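Local coordinates for protein amine Dehydrogenase (Pseudomonas putida, PDB 1JMX) that probably transfers electrons through its two covalently bound c-type hemes, as the heme-bearing subunit of a quinohemoprotein amine dehydrogenase, at residues 429-434 and 462-467; 416-421 and 435-440. All blocks are in the same frame, centred on the assembly; numbering follows the deposited sequence.

Contact 1: residues 429-434 and 462-467; sequences EDVKFA and GNLKVI
D430 OD2 accepts the backbone N-H of N463 at 3.1 Å, the only hydrogen bond between segments 429-434 and 462-467, where a short helix packs on strand 462-470 of the mixed sheet in domain IV, a family of the E-set clan, away from the heme sites. The bond is fairly straight (160° at the hydrogen), although the donor sits above the carboxylate plane, 38° out of it. With CG anti to its own carbonyl carbon, the carboxylate leans over G462, whose CA lies 3.3 Å from D430 OD2. Glycine fits this spot sterically: a CB on G462 would clash with A434 CB and crowd D430 CB. Two residues on from G462, the L464 side chain starts off obliquely but swings its tip toward segment 429-434, CD2 meeting V431 CG2 at 3.7 Å and CD1 meeting A434 CB at 3.9 Å. V418 of the neighbouring strand 406-420 and F443 of strand 442-445 also pack on L464. The other carboxylate oxygen, D430 OD1, makes a salt bridge to R454, and N463 OD1 takes a hydrogen bond from H480. Each oxygen of the buried D430 carboxylate thus has a partner, and R454 probably favours its ionised form.

Contact 2: residues 416-421 and 435-440; sequences WKVEPF and GKMQAD
In domain IV of the quinohemoprotein amine dehydrogenase alpha subunit, a family of the E-set clan, strand 406-420 and the short strand 435-437, two non-neighbouring members of the curled mixed sheet, face each other. The end of the longer strand, 416-420, and strand 435-437 run at 135° with axes 7.1 Å apart, and no hydrogen bond joins them. Side chains fill the gap, and M437 does most of the bridging. Its CB, directed at the other strand, lies 4.1 Å from V418 CG2. CG, anti to the backbone N (chi1 177°), rests against W416 CB at 3.9 Å and equally near the W416 carbonyl oxygen. The chain then bends at chi2 (64°), which leaves SD alongside the same W416 CB, and bends again at chi3, bringing the methyl to V418. There CE reaches V418 CG2 at 3.8 Å, the two side chains crossing obliquely. M437 is thereby wedged between two residues whose CB atoms point to it from alternate positions of strand 416-420, while K417 between them points away and makes a salt bridge to E419. F393, on strand 391-400, touches both M437 and W416, and F443 touches M437 and V418. Past the strand end, A439 and D440 carry the chain by the five-membered ring of the indole. At the far end of the contact the A439 carbonyl oxygen meets the indole edge near its plane, 3.4 Å from W416 CD1.

How the contacts relate
Contact 1 is buried, whereas contact 2 lies at the surface, and their centres are 7 Å apart. Helix 430-433 runs directly into strand 435-437, and strands 462-470 and 406-420 are antiparallel neighbours, so one continuous piece of chain lies across two adjacent strands. Backbone pairing joins those strands: K465 N to E419 O (2.7 Å) and I467 N to K417 O (2.9 Å) are probable hydrogen bonds. V418 links the two contacts, its CG1 packing on V431 CG2 and L464 CD1 while its CG2 serves contact 2. Contact 1 adds a hydrogen bond from a backbone N-H to a buried carboxylate; contact 2 has none between its segments and depends on apolar side chains, with a backbone carbonyl oxygen at the indole edge.

Contact 1: residues 429-434 and 462-467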
# COMPACT_ATOMS: atom_id res chain seq x y z
N GLU A 429 20.64 13.41 6.77
CA GLU A 429 21.73 12.72 6.09
C GLU A 429 21.24 11.55 5.23
O GLU A 429 21.82 10.47 5.25
CB GLU A 429 22.74 12.20 7.12
CG GLU A 429 23.29 13.27 8.05
CD GLU A 429 24.47 12.78 8.84
OE1 GLU A 429 24.30 11.88 9.70
OE2 GLU A 429 25.59 13.27 8.60
N ASP A 430 20.19 11.81 4.45
CA ASP A 430 19.60 10.81 3.56
C ASP A 430 20.54 10.27 2.50
O ASP A 430 20.55 9.07 2.21
CB ASP A 430 18.36 11.38 2.87
CG ASP A 430 17.15 11.45 3.79
OD1 ASP A 430 17.24 11.06 4.97
OD2 ASP A 430 16.09 11.89 3.31
N VAL A 431 21.33 11.15 1.89
CA VAL A 431 22.27 10.77 0.84
C VAL A 431 23.33 9.80 1.34
O VAL A 431 23.92 9.06 0.55
CB VAL A 431 22.93 12.04 0.23
CG1 VAL A 431 24.20 11.69 -0.54
CG2 VAL A 431 21.95 12.72 -0.68
N LYS A 432 23.54 9.76 2.64
CA LYS A 432 24.53 8.87 3.24
C LYS A 432 24.00 7.49 3.60
O LYS A 432 24.72 6.50 3.54
CB LYS A 432 25.11 9.54 4.48
CG LYS A 432 26.12 8.70 5.25
CD LYS A 432 26.70 9.52 6.38
CE LYS A 432 27.60 8.68 7.28
NZ LYS A 432 28.10 9.50 8.43
N PHE A 433 22.72 7.43 3.96
CA PHE A 433 22.10 6.18 4.37
C PHE A 433 21.16 5.53 3.36
O PHE A 433 21.06 4.31 3.33
CB PHE A 433 21.36 6.39 5.69
CG PHE A 433 22.24 6.84 6.83
CD1 PHE A 433 22.16 8.14 7.31
CD2 PHE A 433 23.12 5.96 7.44
CE1 PHE A 433 22.94 8.56 8.40
CE2 PHE A 433 23.90 6.36 8.52
CZ PHE A 433 23.81 7.67 9.00
N ALA A 434 20.51 6.33 2.52
CA ALA A 434 19.54 5.82 1.56
C ALA A 434 20.03 4.74 0.60
O ALA A 434 19.25 3.89 0.16
CB ALA A 434 18.91 6.97 0.78
N GLY A 462 14.90 7.68 2.20
CA GLY A 462 15.35 9.01 1.84
C GLY A 462 14.54 9.70 0.75
O GLY A 462 13.84 9.05 -0.03
N ASN A 463 14.61 11.03 0.74
CA ASN A 463 13.92 11.85 -0.24
C ASN A 463 15.07 12.41 -1.09
O ASN A 463 15.76 13.34 -0.68
CB ASN A 463 13.15 12.96 0.47
CG ASN A 463 12.06 13.55 -0.38
OD1 ASN A 463 11.96 13.25 -1.56
ND2 ASN A 463 11.25 14.41 0.21
N LEU A 464 15.28 11.81 -2.25
CA LEU A 464 16.38 12.17 -3.13
C LEU A 464 16.10 12.85 -4.47
O LEU A 464 15.05 12.69 -5.09
CB LEU A 464 17.25 10.93 -3.37
CG LEU A 464 17.81 10.23 -2.13
CD1 LEU A 464 18.64 9.03 -2.57
CD2 LEU A 464 18.65 11.19 -1.30
N LYS A 465 17.10 13.60 -4.92
CA LYS A 465 17.06 14.31 -6.19
C LYS A 465 18.08 13.59 -7.06
O LYS A 465 19.24 13.46 -6.68
CB LYS A 465 17.45 15.78 -5.99
CG LYS A 465 17.05 16.68 -7.13
CD LYS A 465 16.94 18.14 -6.69
CE LYS A 465 18.26 18.68 -6.15
NZ LYS A 465 18.23 20.18 -5.99
N VAL A 466 17.61 13.05 -8.17
CA VAL A 466 18.46 12.31 -9.10
C VAL A 466 19.01 13.22 -10.18
O VAL A 466 18.27 13.69 -11.04
CB VAL A 466 17.66 11.15 -9.73
CG1 VAL A 466 18.48 10.45 -10.80
CG2 VAL A 466 17.25 10.16 -8.64
N ILE A 467 20.32 13.47 -10.15
CA ILE A 467 20.97 14.34 -11.13
C ILE A 467 21.77 13.60 -12.19
O ILE A 467 22.67 12.82 -11.88
CB ILE A 467 21.96 15.35 -10.45
CG1 ILE A 467 21.35 15.94 -9.18
CG2 ILE A 467 22.33 16.46 -11.44
CD1 ILE A 467 20.10 16.69 -9.40

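Contact 2: residues 416-421 and 435-440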
# COMPACT_ATOMS: atom_id res chain seq x y z
N TRP A 416 25.85 10.13 -13.10
CA TRP A 416 24.73 10.15 -12.19
C TRP A 416 25.14 10.39 -10.76
O TRP A 416 26.16 9.87 -10.30
CB TRP A 416 23.96 8.83 -12.26
CG TRP A 416 23.32 8.62 -13.57
CD1 TRP A 416 23.85 7.97 -14.65
CD2 TRP A 416 22.02 9.05 -13.96
NE1 TRP A 416 22.95 7.97 -15.69
CE2 TRP A 416 21.82 8.62 -15.29
CE3 TRP A 416 21.00 9.75 -13.31
CZ2 TRP A 416 20.64 8.88 -15.99
CZ3 TRP A 416 19.83 10.01 -14.01
CH2 TRP A 416 19.66 9.57 -15.33
N LYS A 417 24.34 11.20 -10.08
CA LYS A 417 24.55 11.48 -8.68
C LYS A 417 23.22 11.72 -7.98
O LYS A 417 22.18 11.86 -8.61
CB LYS A 417 25.50 12.66 -8.45
CG LYS A 417 25.02 14.00 -8.93
CD LYS A 417 26.03 15.08 -8.51
CE LYS A 417 25.96 16.30 -9.42
NZ LYS A 417 24.60 16.89 -9.43
N VAL A 418 23.28 11.75 -6.66
CA VAL A 418 22.13 11.94 -5.81
C VAL A 418 22.36 13.13 -4.87
O VAL A 418 23.47 13.34 -4.37
CB VAL A 418 21.87 10.62 -5.02
CG1 VAL A 418 21.42 10.89 -3.59
CG2 VAL A 418 20.86 9.76 -5.76
N GLU A 419 21.32 13.93 -4.66
CA GLU A 419 21.40 15.08 -3.78
C GLU A 419 20.13 15.14 -2.95
O GLU A 419 19.09 14.68 -3.39
CB GLU A 419 21.50 16.37 -4.59
CG GLU A 419 22.57 16.34 -5.64
CD GLU A 419 22.91 17.71 -6.16
OE1 GLU A 419 21.98 18.44 -6.60
OE2 GLU A 419 24.11 18.05 -6.11
N PRO A 420 20.20 15.71 -1.73
CA PRO A 420 19.03 15.82 -0.86
C PRO A 420 17.94 16.57 -1.60
O PRO A 420 18.22 17.58 -2.26
CB PRO A 420 19.56 16.66 0.30
CG PRO A 420 20.99 16.26 0.37
CD PRO A 420 21.40 16.25 -1.07
N PHE A 421 16.71 16.06 -1.54
CA PHE A 421 15.61 16.72 -2.23
C PHE A 421 15.16 17.98 -1.49
O PHE A 421 14.75 18.96 -2.11
CB PHE A 421 14.43 15.76 -2.38
CG PHE A 421 13.31 16.30 -3.22
CD1 PHE A 421 13.40 16.28 -4.61
CD2 PHE A 421 12.17 16.83 -2.62
CE1 PHE A 421 12.36 16.78 -5.40
CE2 PHE A 421 11.13 17.34 -3.41
CZ PHE A 421 11.22 17.31 -4.80
N GLY A 435 21.31 4.78 0.27
CA GLY A 435 21.86 3.79 -0.63
C GLY A 435 22.98 4.37 -1.47
O GLY A 435 23.53 5.42 -1.12
N LYS A 436 23.29 3.72 -2.59
CA LYS A 436 24.36 4.19 -3.45
C LYS A 436 23.99 4.27 -4.92
O LYS A 436 23.45 3.33 -5.50
CB LYS A 436 25.62 3.33 -3.27
CG LYS A 436 25.44 1.85 -3.58
CD LYS A 436 26.68 1.02 -3.21
CE LYS A 436 26.51 -0.46 -3.56
NZ LYS A 436 25.34 -1.08 -2.86
N MET A 437 24.23 5.44 -5.50
CA MET A 437 23.98 5.68 -6.91
C MET A 437 25.23 5.23 -7.64
O MET A 437 26.35 5.65 -7.31
CB MET A 437 23.72 7.17 -7.18
CG MET A 437 23.51 7.50 -8.64
SD MET A 437 22.04 6.73 -9.31
CE MET A 437 20.85 8.04 -9.10
N GLN A 438 25.06 4.32 -8.58
CA GLN A 438 26.17 3.82 -9.35
C GLN A 438 26.31 4.64 -10.63
O GLN A 438 25.36 5.28 -11.07
CB GLN A 438 25.94 2.35 -9.68
CG GLN A 438 25.66 1.51 -8.46
CD GLN A 438 25.33 0.08 -8.80
OE1 GLN A 438 24.91 -0.23 -9.92
NE2 GLN A 438 25.53 -0.82 -7.84
N ALA A 439 27.50 4.58 -11.22
CA ALA A 439 27.81 5.31 -12.45
C ALA A 439 26.84 5.03 -13.59
O ALA A 439 26.50 5.94 -14.36
CB ALA A 439 29.23 5.01 -12.89
N ASP A 440 26.39 3.78 -13.70
CA ASP A 440 25.47 3.36 -14.75
C ASP A 440 24.02 3.86 -14.64
O ASP A 440 23.22 3.64 -15.55
CB ASP A 440 25.51 1.84 -14.94
CG ASP A 440 25.28 1.06 -13.65
OD1 ASP A 440 25.28 1.64 -12.55
OD2 ASP A 440 25.10 -0.18 -13.74